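CD180 antigen (Mus musculus, PDB 3T6Q) may cooperate with MD-1 and TLR4 to mediate the innate immune response of B cells to bacterial lipopolysaccharide, leading to NF-kappa-B activation. Local coordinates at residues A[12-15]-A[16-19]; A[30-33]-A[34-37]; A[38-41]-A[42-45]; A[47-50]-A[51-54]; A[110-113]-A[114-117]. One frame throughout, in Å; residues are numbered along the deposited sequence.

Contact 1: residues A[12-15]-A[16-19]; sequences EVNK and TYNC. With NAG (2-acetamido-2-deoxy-beta-D-glucopyranose), chain P.
A classic beta bulge, Lys15 and Thr16 set against Glu12, lies at the tight turn between the antiparallel strands 9-12 and 16-18. The carbonyl of Glu12 takes two donors, Thr16 N at 2.9 Å from Glu12 O, lying in the carbonyl plane on a lone pair, and Lys15 N from within the turn. The return bond, Glu12 N to Thr16 O at 3.2 Å, is almost straight (167°). Asn14 turns the chain with a positive phi of 66°.

The turn belongs to the N-terminal cap of the leucine-rich repeat domain, which the disulfide from Cys19 to Cys8 also ties together. Tyr17 reaches back to the turn, and its hydroxyl oxygen accepts Asn14 N at 3.0 Å, a bent bond (141° at the hydrogen). The same hydroxyl is hydrogen-bonded to Glu10, which gives the ring a second polar hold, while Leu31 and Pro32 pack against it.

The extended chain of Lys15, its CG anti to the backbone N, brings NZ to 3.5 Å from Glu12 OE2 in a salt bridge. Lys15 and Thr16 run side by side, with Lys15 CG 3.8 Å from Thr16 OG1. Asn14, Lys15 and Thr16 form an N-glycosylation sequon, and the sugar is present. Asn14 ND2 is bonded covalently, at 1.4 Å, to NAG C1 of the N-acetylglucosamine. Val13 CG1 packs beside the acetamido nitrogen N2 of that sugar, at 3.6 Å.

Contact 2: residues A[30-33]-A[34-37]; sequences TLPN and STEC. With NAG (2-acetamido-2-deoxy-beta-D-glucopyranose), chain Q.
Residues 32-35 fold as a type I beta turn, in which Pro32 O receives Thr35 N at 3.1 Å. The N-H points nearly straight at the oxygen (166°), yet it arrives from above the carbonyl plane. The hydroxyl of Thr35 uses the same acceptor: OG1 donates to Pro32 O at 2.7 Å, closer to the plane, with 19° of tilt. Rotation about chi1 sets OG1 beside its own backbone N (-56°), and both donors of Thr35 therefore converge on one carbonyl. The Pro32 ring crosses the Thr35 side chain at about a right angle, with CG 3.5 Å from Thr35 OG1, and Pro32 CB meets Ser34 OG at 3.6 Å. Ser34 OG is itself hydrogen-bonded to Asn14 O. A water donates to Asn33 O and to Thr35 O, bridging the two carbonyls.

Asn33, Ser34 and Thr35 make up a sequon, and Asn33 ND2 carries an N-acetylglucosamine at C1, 1.4 Å away. The remaining amide oxygen, Asn33 OD1, is hydrogen-bonded to Arg55, which also binds Leu31 O. With its oxygen held by Arg55 and its nitrogen tied to sugar, the amide is probably restricted in rotation, which should limit the directions the glycan stem can take.

Contact 3: residues A[38-41]-A[42-45]; sequences LEFS and FNVL
Phe40, Ser41 and Phe42 carry most of the buried surface where strand 37-39 runs out into the loop of the first leucine-rich repeat. Phe40 turns its ring into the interior, with CG anti to the backbone N (chi1 -150°), and two side chains from further along meet it there. The end of the Asn43 amide reaches over the centre of one face of the ring, the two planes turned 48° apart, and Asn43 CB stands 3.8 Å from Phe40 CE1. The Leu45 and Phe40 side chains cross at about a right angle, with Leu45 CD1 3.9 Å from Phe40 CE1.

Leu38, Phe40, Asn43 and Leu45 occupy the conserved places of the LxLxxNxL repeat signature, and the packing is that of a solenoid core: Leu24, from the preceding cap, touches both Phe40 and Asn43. Backbone bonds from Phe40 and Leu38 to Asp63 continue the parallel strand arrangement into the next repeat.

Between Phe40 and Asn43 the chain swings outward. Phe42 takes a positive phi (66°), sending its ring away from the core, and Phe42 CD1 rests 3.6 Å from Ser41 CB. Here the second aromatic meets another protein chain: a basic side chain of that chain makes a cation-pi contact with the Phe42 ring, and a basic side chain also packs on Ser41. Two phenylalanines two residues apart thus do different work. Phe40 is held within the core by dispersion contacts and by the end of the Asn43 amide set over its ring, whereas the pi system of Phe42 probably helps bind a positive charge of the partner.

Contact 4: residues A[47-50]-A[51-54]; sequences TIQN and TTFS. With NAG (2-acetamido-2-deoxy-beta-D-glucopyranose), chain R.
The N-glycosylation sequon Asn50-Thr51-Thr52 sits at a turn leaving strand 47-48, and its third residue is bound reciprocally to the residue before the asparagine. Gln49 N donates to Thr52 OG1 at 2.9 Å (153° at the hydrogen), while Thr52 N donates to Gln49 O at 3.0 Å along a straighter path (168°), though from above the carbonyl plane. A water is also bound to Thr52 OG1. The side chain of Gln49 bends at chi2 and doubles back, where Thr47 OG1 donates to Gln49 OE1 at 2.8 Å on an in-plane lone pair; its CG also lies 3.5 Å from Thr51 OG1. Asn50 ND2 bears the N-acetylglucosamine, whose N2 stands 3.7 Å from Thr51 CG2, and Gln78 of the following repeat is hydrogen-bonded to the sugar. A second water accepts Phe53 N at 2.8 Å.

On the inner side, Thr52 CG2 lies over the centre of one face of the Phe53 ring, and Ile48 CD1 meets the ring edge, 4.1 Å from Phe53 CE1. Strand 47-48 is an edge strand of three short parallel strands: Ile48 pairs through its backbone with Trp71 and His73 around strand 71-72, while Phe53 sets its ring against that of Phe77, the planes nearly parallel.

Contact 5: residues A[110-113]-A[114-117]; sequences LFFI and QTGI
Phe112 O is gripped from two sources: Thr115 OG1 donates to it at 2.9 Å, and Asn139 ND2 of the next repeat donates as well. The hydroxyl comes from above the carbonyl plane, 44° out of it. A chi1 of 48° places OG1 of Thr115 between its own backbone N and carbonyl carbon and turns it back to Phe112. That same oxygen lies 3.4 Å from Phe112 CD1, while Thr115 CG2 is 3.9 Å from the same ring carbon; the two side chains cross at about a right angle. Ile117 CD1 reaches the ring more loosely, 4.4 Å from Phe112 CD1.

In the fourth leucine-rich repeat Thr115 holds the place that asparagine usually takes in LxLxxNxL, with Leu110, Phe112 and Ile117 at the apolar positions. Gln114 adopts positive phi and swings outward, where its OE1 is hydrogen-bonded to the backbone of another protein chain.

The threonine hydroxyl binds the carbonyl at the strand end, and the amide of Asn139 bonds both to that carbonyl and to Thr115 N. Buried polar backbone atoms of the turn are therefore satisfied partly by the threonine and partly by the neighbouring repeat.

How the contacts relate
The five contacts follow one another along the chain, from the N-terminal cap into the fourth leucine-rich repeat. Contacts 1 and 2 touch, about 7 Å apart centre to centre; the centre of contact 3 lies about 14 Å from each. Strands 16-18 and 37-39 are neighbours, so the cap hairpin of contact 1 lies directly beside the strand that leads into contact 3. Contact 4 follows in the same first repeat, its centre about 13 Å from that of contact 3, on the short strand 47-48. Contact 5, about 16 Å from contact 3 between centres, repeats the same strand exit on strand 109-111, three repeats further on. Glycans stand at contacts 1, 2 and 4, whereas the partner protein meets contacts 3 and 5, so among these five the sugar-bearing and protein-binding turns are different ones.

Contact 1: residues A[12-15]-A[16-19]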
loop_
_atom_site.group_PDB
_atom_site.type_symbol
_atom_site.label_atom_id
_atom_site.label_comp_id
_atom_site.label_asym_id
_atom_site.label_seq_id
_atom_site.Cartn_x
_atom_site.Cartn_y
_atom_site.Cartn_z
ATOM N N GLU A 12 -6.101 -19.317 29.425
ATOM C CA GLU A 12 -7.238 -19.902 30.151
ATOM C C GLU A 12 -7.391 -21.346 29.745
ATOM O O GLU A 12 -7.647 -21.625 28.576
ATOM C CB GLU A 12 -8.542 -19.215 29.801
ATOM C CG GLU A 12 -8.912 -18.014 30.637
ATOM C CD GLU A 12 -10.309 -17.521 30.297
ATOM O OE1 GLU A 12 -10.424 -16.448 29.663
ATOM O OE2 GLU A 12 -11.290 -18.224 30.634
ATOM N N VAL A 13 -7.244 -22.253 30.712
ATOM C CA VAL A 13 -7.373 -23.696 30.494
ATOM C C VAL A 13 -8.529 -23.994 29.553
ATOM O O VAL A 13 -9.666 -23.548 29.787
ATOM C CB VAL A 13 -7.598 -24.472 31.826
ATOM C CG1 VAL A 13 -7.585 -25.971 31.578
ATOM C CG2 VAL A 13 -6.558 -24.084 32.875
ATOM N N ASN A 14 -8.226 -24.721 28.473
ATOM C CA ASN A 14 -9.231 -25.157 27.488
ATOM C C ASN A 14 -9.908 -24.051 26.664
ATOM O O ASN A 14 -10.731 -24.351 25.797
ATOM C CB ASN A 14 -10.309 -26.032 28.147
ATOM C CG ASN A 14 -9.764 -27.346 28.661
ATOM O OD1 ASN A 14 -8.899 -27.959 28.032
ATOM N ND2 ASN A 14 -10.278 -27.794 29.815
ATOM N N LYS A 15 -9.562 -22.790 26.924
ATOM C CA LYS A 15 -10.317 -21.680 26.358
ATOM C C LYS A 15 -9.494 -20.682 25.530
ATOM O O LYS A 15 -9.921 -20.295 24.433
ATOM C CB LYS A 15 -11.056 -20.938 27.478
ATOM C CG LYS A 15 -12.005 -19.869 26.971
ATOM C CD LYS A 15 -12.759 -19.215 28.118
ATOM C CE LYS A 15 -13.428 -17.929 27.665
ATOM N NZ LYS A 15 -14.146 -17.279 28.795
ATOM N N THR A 16 -8.339 -20.273 26.053
ATOM C CA THR A 16 -7.577 -19.139 25.469
ATOM C C THR A 16 -6.116 -19.440 25.355
ATOM O O THR A 16 -5.463 -19.711 26.349
ATOM C CB THR A 16 -7.735 -17.877 26.315
ATOM O OG1 THR A 16 -9.112 -17.525 26.329
ATOM C CG2 THR A 16 -6.925 -16.690 25.735
ATOM N N TYR A 17 -5.602 -19.381 24.128
ATOM C CA TYR A 17 -4.217 -19.735 23.856
ATOM C C TYR A 17 -3.533 -18.616 23.083
ATOM O O TYR A 17 -4.113 -18.059 22.129
ATOM C CB TYR A 17 -4.120 -21.093 23.136
ATOM C CG TYR A 17 -4.534 -22.216 24.068
ATOM C CD1 TYR A 17 -3.594 -22.861 24.886
ATOM C CD2 TYR A 17 -5.884 -22.573 24.191
ATOM C CE1 TYR A 17 -3.989 -23.856 25.772
ATOM C CE2 TYR A 17 -6.284 -23.561 25.071
ATOM C CZ TYR A 17 -5.338 -24.193 25.857
ATOM O OH TYR A 17 -5.759 -25.159 26.737
ATOM N N ASN A 18 -2.341 -18.258 23.561
ATOM C CA ASN A 18 -1.475 -17.321 22.859
ATOM C C ASN A 18 -0.302 -18.048 22.207
ATOM O O ASN A 18 0.612 -18.506 22.888
ATOM C CB ASN A 18 -0.958 -16.261 23.826
ATOM C CG ASN A 18 -0.193 -15.164 23.123
ATOM O OD1 ASN A 18 0.630 -15.420 22.246
ATOM N ND2 ASN A 18 -0.493 -13.936 23.471
ATOM N N CYS A 19 -0.344 -18.156 20.884
ATOM C CA CYS A 19 0.718 -18.784 20.104
ATOM C C CYS A 19 1.516 -17.759 19.292
ATOM O O CYS A 19 2.124 -18.117 18.273
ATOM C CB CYS A 19 0.118 -19.781 19.128
ATOM S SG CYS A 19 -1.235 -20.741 19.830
HETATM C C1 NAG P . -9.874 -29.032 30.449
HETATM C C2 NAG P . -10.700 -29.078 31.741
HETATM C C3 NAG P . -10.676 -30.457 32.387
HETATM C C4 NAG P . -10.926 -31.576 31.386
HETATM C C5 NAG P . -10.055 -31.418 30.140
HETATM C C6 NAG P . -10.483 -32.402 29.057
HETATM C C7 NAG P . -10.926 -27.076 33.136
HETATM C C8 NAG P . -10.294 -26.200 34.184
HETATM N N2 NAG P . -10.221 -28.136 32.735
HETATM O O3 NAG P . -11.667 -30.513 33.388
HETATM O O4 NAG P . -10.627 -32.789 32.034
HETATM O O5 NAG P . -10.187 -30.120 29.596
HETATM O O6 NAG P . -9.377 -33.202 28.709
HETATM O O7 NAG P . -12.037 -26.798 32.683
#

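Contact 2: residues A[30-33]-A[34-37]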
loop_
_atom_site.group_PDB
_atom_site.type_symbol
_atom_site.label_atom_id
_atom_site.label_comp_id
_atom_site.label_asym_id
_atom_site.label_seq_id
_atom_site.Cartn_x
_atom_site.Cartn_y
_atom_site.Cartn_z
ATOM N N THR A 30 -1.761 -29.948 19.568
ATOM C CA THR A 30 -2.027 -29.916 21.006
ATOM C C THR A 30 -3.082 -28.900 21.478
ATOM O O THR A 30 -3.410 -28.888 22.664
ATOM C CB THR A 30 -0.737 -29.675 21.822
ATOM O OG1 THR A 30 -0.117 -28.455 21.400
ATOM C CG2 THR A 30 0.249 -30.831 21.650
ATOM N N LEU A 31 -3.600 -28.042 20.594
ATOM C CA LEU A 31 -4.644 -27.067 21.017
ATOM C C LEU A 31 -5.978 -27.761 21.065
ATOM O O LEU A 31 -6.375 -28.379 20.069
ATOM C CB LEU A 31 -4.768 -25.853 20.072
ATOM C CG LEU A 31 -3.617 -24.855 19.879
ATOM C CD1 LEU A 31 -4.021 -23.844 18.802
ATOM C CD2 LEU A 31 -3.233 -24.146 21.172
ATOM N N PRO A 32 -6.691 -27.644 22.199
ATOM C CA PRO A 32 -7.963 -28.359 22.368
ATOM C C PRO A 32 -9.057 -27.891 21.414
ATOM O O PRO A 32 -9.068 -26.731 20.980
ATOM C CB PRO A 32 -8.345 -28.054 23.829
ATOM C CG PRO A 32 -7.653 -26.761 24.130
ATOM C CD PRO A 32 -6.340 -26.874 23.409
ATOM N N ASN A 33 -9.967 -28.803 21.095
ATOM C CA ASN A 33 -11.099 -28.535 20.209
ATOM C C ASN A 33 -12.051 -27.492 20.775
ATOM O O ASN A 33 -12.856 -26.896 20.050
ATOM C CB ASN A 33 -11.865 -29.832 19.946
ATOM C CG ASN A 33 -11.120 -30.777 19.016
ATOM O OD1 ASN A 33 -10.247 -30.357 18.238
ATOM N ND2 ASN A 33 -11.471 -32.067 19.090
ATOM N N SER A 34 -11.947 -27.296 22.082
ATOM C CA SER A 34 -12.769 -26.352 22.808
ATOM C C SER A 34 -12.219 -24.909 22.803
ATOM O O SER A 34 -12.880 -24.019 23.315
ATOM C CB SER A 34 -12.860 -26.805 24.256
ATOM O OG SER A 34 -11.554 -26.862 24.778
ATOM N N THR A 35 -11.014 -24.692 22.264
ATOM C CA THR A 35 -10.430 -23.326 22.190
ATOM C C THR A 35 -11.436 -22.321 21.638
ATOM O O THR A 35 -12.047 -22.542 20.585
ATOM C CB THR A 35 -9.173 -23.299 21.305
ATOM O OG1 THR A 35 -8.233 -24.249 21.809
ATOM C CG2 THR A 35 -8.536 -21.872 21.306
ATOM N N GLU A 36 -11.637 -21.234 22.373
ATOM C CA GLU A 36 -12.506 -20.148 21.923
ATOM C C GLU A 36 -11.761 -18.874 21.500
ATOM O O GLU A 36 -12.221 -18.161 20.615
ATOM C CB GLU A 36 -13.495 -19.812 23.020
ATOM C CG GLU A 36 -14.478 -20.943 23.263
ATOM C CD GLU A 36 -15.397 -20.705 24.434
ATOM O OE1 GLU A 36 -15.329 -19.623 25.062
ATOM O OE2 GLU A 36 -16.202 -21.622 24.712
ATOM N N CYS A 37 -10.613 -18.610 22.111
ATOM C CA CYS A 37 -9.854 -17.377 21.812
ATOM C C CYS A 37 -8.411 -17.713 21.463
ATOM O O CYS A 37 -7.634 -18.102 22.332
ATOM C CB CYS A 37 -9.920 -16.385 22.983
ATOM S SG CYS A 37 -11.593 -15.977 23.540
HETATM C C1 NAG Q . -10.921 -33.137 18.289
HETATM C C2 NAG Q . -11.647 -34.288 19.010
HETATM C C3 NAG Q . -11.957 -35.528 18.163
HETATM C C4 NAG Q . -12.111 -35.263 16.663
HETATM C C5 NAG Q . -11.188 -34.141 16.187
HETATM C C6 NAG Q . -11.411 -33.776 14.723
HETATM C C7 NAG Q . -11.435 -34.759 21.386
HETATM C C8 NAG Q . -10.536 -35.220 22.501
HETATM N N2 NAG Q . -10.883 -34.715 20.169
HETATM O O3 NAG Q . -13.147 -36.111 18.662
HETATM O O4 NAG Q . -11.813 -36.442 15.954
HETATM O O5 NAG Q . -11.446 -33.009 16.986
HETATM O O6 NAG Q . -12.544 -32.948 14.614
HETATM O O7 NAG Q . -12.608 -34.438 21.607
HETATM O O HOH W 1 -12.473 -24.589 18.853
#

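Contact 3: residues A[38-41]-A[42-45]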
loop_
_atom_site.group_PDB
_atom_site.type_symbol
_atom_site.label_atom_id
_atom_site.label_comp_id
_atom_site.label_asym_id
_atom_site.label_seq_id
_atom_site.Cartn_x
_atom_site.Cartn_y
_atom_site.Cartn_z
ATOM N N LEU A 38 -8.071 -17.558 20.179
ATOM C CA LEU A 38 -6.770 -17.932 19.643
ATOM C C LEU A 38 -6.011 -16.682 19.129
ATOM O O LEU A 38 -6.449 -16.015 18.184
ATOM C CB LEU A 38 -6.933 -18.960 18.506
ATOM C CG LEU A 38 -5.576 -19.585 18.087
ATOM C CD1 LEU A 38 -4.845 -20.188 19.277
ATOM C CD2 LEU A 38 -5.703 -20.593 16.956
ATOM N N GLU A 39 -4.887 -16.393 19.770
ATOM C CA GLU A 39 -4.015 -15.255 19.395
ATOM C C GLU A 39 -2.893 -15.890 18.632
ATOM O O GLU A 39 -2.001 -16.528 19.211
ATOM C CB GLU A 39 -3.504 -14.595 20.687
ATOM C CG GLU A 39 -4.659 -14.367 21.661
ATOM C CD GLU A 39 -4.251 -13.717 22.967
ATOM O OE1 GLU A 39 -3.044 -13.600 23.240
ATOM O OE2 GLU A 39 -5.154 -13.323 23.731
ATOM N N PHE A 40 -2.943 -15.760 17.318
ATOM C CA PHE A 40 -2.005 -16.474 16.479
ATOM C C PHE A 40 -1.095 -15.515 15.678
ATOM O O PHE A 40 -0.537 -15.912 14.652
ATOM C CB PHE A 40 -2.817 -17.396 15.534
ATOM C CG PHE A 40 -2.086 -18.670 15.126
ATOM C CD1 PHE A 40 -1.551 -18.809 13.851
ATOM C CD2 PHE A 40 -1.960 -19.721 16.015
ATOM C CE1 PHE A 40 -0.874 -19.980 13.478
ATOM C CE2 PHE A 40 -1.294 -20.896 15.661
ATOM C CZ PHE A 40 -0.750 -21.024 14.384
ATOM N N SER A 41 -0.964 -14.267 16.134
ATOM C CA SER A 41 -0.208 -13.270 15.366
ATOM C C SER A 41 1.255 -13.643 15.208
ATOM O O SER A 41 1.831 -14.326 16.054
ATOM C CB SER A 41 -0.307 -11.880 15.971
ATOM O OG SER A 41 0.152 -11.867 17.307
ATOM N N PHE A 42 1.837 -13.163 14.118
ATOM C CA PHE A 42 3.274 -13.280 13.853
ATOM C C PHE A 42 3.719 -14.728 13.651
ATOM O O PHE A 42 4.823 -15.103 14.050
ATOM C CB PHE A 42 4.121 -12.585 14.927
ATOM C CG PHE A 42 3.881 -11.080 15.024
ATOM C CD1 PHE A 42 3.080 -10.559 16.022
ATOM C CD2 PHE A 42 4.480 -10.199 14.118
ATOM C CE1 PHE A 42 2.861 -9.185 16.133
ATOM C CE2 PHE A 42 4.284 -8.820 14.233
ATOM C CZ PHE A 42 3.457 -8.317 15.220
ATOM N N ASN A 43 2.864 -15.530 13.028
ATOM C CA ASN A 43 3.283 -16.857 12.604
ATOM C C ASN A 43 3.440 -16.851 11.097
ATOM O O ASN A 43 3.663 -15.765 10.502
ATOM C CB ASN A 43 2.328 -17.934 13.149
ATOM C CG ASN A 43 2.480 -18.115 14.643
ATOM O OD1 ASN A 43 1.550 -17.835 15.433
ATOM N ND2 ASN A 43 3.668 -18.522 15.065
ATOM N N VAL A 44 3.380 -18.023 10.468
ATOM C CA VAL A 44 3.739 -18.126 9.042
ATOM C C VAL A 44 2.778 -19.038 8.290
ATOM O O VAL A 44 2.987 -20.266 8.259
ATOM C CB VAL A 44 5.183 -18.641 8.828
ATOM C CG1 VAL A 44 5.547 -18.540 7.350
ATOM C CG2 VAL A 44 6.187 -17.860 9.682
ATOM N N LEU A 45 1.782 -18.429 7.636
ATOM C CA LEU A 45 0.688 -19.142 6.966
ATOM C C LEU A 45 0.471 -18.667 5.529
ATOM O O LEU A 45 -0.491 -17.964 5.239
ATOM C CB LEU A 45 -0.611 -18.984 7.784
ATOM C CG LEU A 45 -0.551 -19.446 9.236
ATOM C CD1 LEU A 45 -1.827 -18.934 9.886
ATOM C CD2 LEU A 45 -0.439 -20.965 9.416
#

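Contact 4: residues A[47-50]-A[51-54]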
loop_
_atom_site.group_PDB
_atom_site.type_symbol
_atom_site.label_atom_id
_atom_site.label_comp_id
_atom_site.label_asym_id
_atom_site.label_seq_id
_atom_site.Cartn_x
_atom_site.Cartn_y
_atom_site.Cartn_z
ATOM N N THR A 47 -0.665 -19.739 2.790
ATOM C CA THR A 47 -2.049 -19.869 2.291
ATOM C C THR A 47 -2.870 -20.425 3.437
ATOM O O THR A 47 -2.359 -21.194 4.229
ATOM C CB THR A 47 -2.178 -20.864 1.107
ATOM O OG1 THR A 47 -1.861 -22.170 1.578
ATOM C CG2 THR A 47 -1.238 -20.520 -0.074
ATOM N N ILE A 48 -4.119 -19.992 3.548
ATOM C CA ILE A 48 -5.048 -20.611 4.478
ATOM C C ILE A 48 -6.211 -21.081 3.594
ATOM O O ILE A 48 -6.507 -20.498 2.503
ATOM C CB ILE A 48 -5.464 -19.670 5.661
ATOM C CG1 ILE A 48 -6.098 -18.346 5.126
ATOM C CG2 ILE A 48 -4.232 -19.361 6.514
ATOM C CD1 ILE A 48 -6.562 -17.385 6.244
ATOM N N GLN A 49 -6.856 -22.151 4.037
ATOM C CA GLN A 49 -7.794 -22.845 3.155
ATOM C C GLN A 49 -8.716 -23.709 4.062
ATOM O O GLN A 49 -8.592 -23.660 5.283
ATOM C CB GLN A 49 -7.008 -23.713 2.138
ATOM C CG GLN A 49 -6.117 -24.800 2.758
ATOM C CD GLN A 49 -4.693 -24.355 2.948
ATOM O OE1 GLN A 49 -4.194 -23.484 2.228
ATOM N NE2 GLN A 49 -4.021 -24.941 3.918
ATOM N N ASN A 50 -9.603 -24.497 3.458
ATOM C CA ASN A 50 -10.652 -25.227 4.190
ATOM C C ASN A 50 -10.155 -26.139 5.276
ATOM O O ASN A 50 -10.850 -26.348 6.263
ATOM C CB ASN A 50 -11.589 -25.974 3.224
ATOM C CG ASN A 50 -10.911 -27.170 2.547
ATOM O OD1 ASN A 50 -9.729 -27.128 2.201
ATOM N ND2 ASN A 50 -11.669 -28.254 2.374
ATOM N N THR A 51 -8.918 -26.619 5.160
ATOM C CA THR A 51 -8.343 -27.509 6.164
ATOM C C THR A 51 -7.595 -26.819 7.325
ATOM O O THR A 51 -7.217 -27.466 8.320
ATOM C CB THR A 51 -7.356 -28.482 5.503
ATOM O OG1 THR A 51 -6.464 -27.718 4.687
ATOM C CG2 THR A 51 -8.107 -29.486 4.603
ATOM N N THR A 52 -7.343 -25.524 7.207
ATOM C CA THR A 52 -6.461 -24.864 8.170
ATOM C C THR A 52 -7.046 -24.815 9.585
ATOM O O THR A 52 -6.342 -25.082 10.577
ATOM C CB THR A 52 -6.157 -23.426 7.709
ATOM O OG1 THR A 52 -5.665 -23.476 6.357
ATOM C CG2 THR A 52 -5.147 -22.778 8.666
ATOM N N PHE A 53 -8.334 -24.481 9.684
ATOM C CA PHE A 53 -8.946 -24.213 11.009
ATOM C C PHE A 53 -10.104 -25.186 11.346
ATOM O O PHE A 53 -10.777 -25.022 12.374
ATOM C CB PHE A 53 -9.482 -22.751 11.054
ATOM C CG PHE A 53 -8.420 -21.678 10.779
ATOM C CD1 PHE A 53 -8.498 -20.889 9.628
ATOM C CD2 PHE A 53 -7.372 -21.448 11.668
ATOM C CE1 PHE A 53 -7.533 -19.926 9.364
ATOM C CE2 PHE A 53 -6.381 -20.465 11.406
ATOM C CZ PHE A 53 -6.472 -19.712 10.260
ATOM N N SER A 54 -10.363 -26.165 10.475
ATOM C CA SER A 54 -11.654 -26.887 10.517
ATOM C C SER A 54 -11.972 -27.619 11.830
ATOM O O SER A 54 -13.142 -27.793 12.145
ATOM C CB SER A 54 -11.844 -27.819 9.303
ATOM O OG SER A 54 -10.797 -28.756 9.265
HETATM C C1 NAG R . -11.191 -29.461 1.737
HETATM C C2 NAG R . -11.828 -30.729 2.335
HETATM C C3 NAG R . -11.529 -31.952 1.440
HETATM C C4 NAG R . -11.670 -31.678 -0.067
HETATM C C5 NAG R . -10.857 -30.429 -0.387
HETATM C C6 NAG R . -10.786 -30.039 -1.857
HETATM C C7 NAG R . -12.161 -30.422 4.774
HETATM C C8 NAG R . -11.675 -30.661 6.166
HETATM N N2 NAG R . -11.446 -30.918 3.738
HETATM O O3 NAG R . -12.450 -32.960 1.752
HETATM O O4 NAG R . -11.246 -32.803 -0.818
HETATM O O5 NAG R . -11.447 -29.373 0.336
HETATM O O6 NAG R . -12.052 -29.607 -2.264
HETATM O O7 NAG R . -13.210 -29.784 4.654
HETATM O O HOH W 2 -2.886 -23.745 6.553
HETATM O O HOH W 3 -10.544 -24.210 8.005
#

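Contact 5: residues A[110-113]-A[114-117]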
loop_
_atom_site.group_PDB
_atom_site.type_symbol
_atom_site.label_atom_id
_atom_site.label_comp_id
_atom_site.label_asym_id
_atom_site.label_seq_id
_atom_site.Cartn_x
_atom_site.Cartn_y
_atom_site.Cartn_z
ATOM N N LEU A 110 -14.510 -7.156 12.018
ATOM C CA LEU A 110 -13.521 -7.699 11.088
ATOM C C LEU A 110 -12.450 -6.628 10.906
ATOM O O LEU A 110 -12.795 -5.471 10.617
ATOM C CB LEU A 110 -14.186 -8.044 9.751
ATOM C CG LEU A 110 -13.277 -8.453 8.571
ATOM C CD1 LEU A 110 -12.527 -9.714 8.924
ATOM C CD2 LEU A 110 -14.081 -8.708 7.309
ATOM N N PHE A 111 -11.184 -7.013 11.096
ATOM C CA PHE A 111 -10.027 -6.093 10.903
ATOM C C PHE A 111 -9.254 -6.530 9.654
ATOM O O PHE A 111 -8.779 -7.685 9.541
ATOM C CB PHE A 111 -9.143 -6.135 12.127
ATOM C CG PHE A 111 -9.842 -5.642 13.389
ATOM C CD1 PHE A 111 -9.633 -4.339 13.861
ATOM C CD2 PHE A 111 -10.810 -6.448 14.042
ATOM C CE1 PHE A 111 -10.267 -3.876 15.025
ATOM C CE2 PHE A 111 -11.489 -5.967 15.186
ATOM C CZ PHE A 111 -11.209 -4.679 15.672
ATOM N N PHE A 112 -9.175 -5.626 8.711
ATOM C CA PHE A 112 -8.510 -5.875 7.426
ATOM C C PHE A 112 -7.512 -4.728 7.170
ATOM O O PHE A 112 -7.334 -4.280 6.048
ATOM C CB PHE A 112 -9.565 -5.931 6.324
ATOM C CG PHE A 112 -9.541 -7.199 5.532
ATOM C CD1 PHE A 112 -8.986 -7.220 4.253
ATOM C CD2 PHE A 112 -10.095 -8.370 6.059
ATOM C CE1 PHE A 112 -8.960 -8.384 3.510
ATOM C CE2 PHE A 112 -10.092 -9.545 5.303
ATOM C CZ PHE A 112 -9.506 -9.547 4.050
ATOM N N ILE A 113 -6.847 -4.289 8.236
ATOM C CA ILE A 113 -5.949 -3.123 8.181
ATOM C C ILE A 113 -4.648 -3.471 7.422
ATOM O O ILE A 113 -4.052 -4.530 7.620
ATOM C CB ILE A 113 -5.690 -2.613 9.644
ATOM C CG1 ILE A 113 -6.981 -2.029 10.248
ATOM C CG2 ILE A 113 -4.537 -1.590 9.714
ATOM C CD1 ILE A 113 -6.980 -1.942 11.780
ATOM N N GLN A 114 -4.182 -2.542 6.579
ATOM C CA GLN A 114 -2.886 -2.699 5.931
ATOM C C GLN A 114 -2.759 -4.121 5.357
ATOM O O GLN A 114 -1.816 -4.878 5.657
ATOM C CB GLN A 114 -1.692 -2.361 6.840
ATOM C CG GLN A 114 -0.434 -2.015 6.022
ATOM C CD GLN A 114 0.762 -1.668 6.905
ATOM O OE1 GLN A 114 1.274 -2.528 7.618
ATOM N NE2 GLN A 114 1.218 -0.411 6.841
ATOM N N THR A 115 -3.721 -4.444 4.503
ATOM C CA THR A 115 -3.720 -5.695 3.738
ATOM C C THR A 115 -3.432 -5.435 2.257
ATOM O O THR A 115 -3.589 -6.339 1.416
ATOM C CB THR A 115 -5.081 -6.414 3.883
ATOM O OG1 THR A 115 -6.110 -5.445 3.648
ATOM C CG2 THR A 115 -5.200 -6.979 5.316
ATOM N N GLY A 116 -3.096 -4.203 1.908
ATOM C CA GLY A 116 -2.761 -3.872 0.528
ATOM C C GLY A 116 -3.926 -3.661 -0.417
ATOM O O GLY A 116 -3.722 -3.493 -1.629
ATOM N N ILE A 117 -5.156 -3.676 0.095
ATOM C CA ILE A 117 -6.323 -3.710 -0.788
ATOM C C ILE A 117 -6.649 -2.319 -1.323
ATOM O O ILE A 117 -6.411 -1.308 -0.661
ATOM C CB ILE A 117 -7.563 -4.332 -0.095
ATOM C CG1 ILE A 117 -8.045 -3.440 1.050
ATOM C CG2 ILE A 117 -7.199 -5.746 0.396
ATOM C CD1 ILE A 117 -9.453 -3.807 1.577
#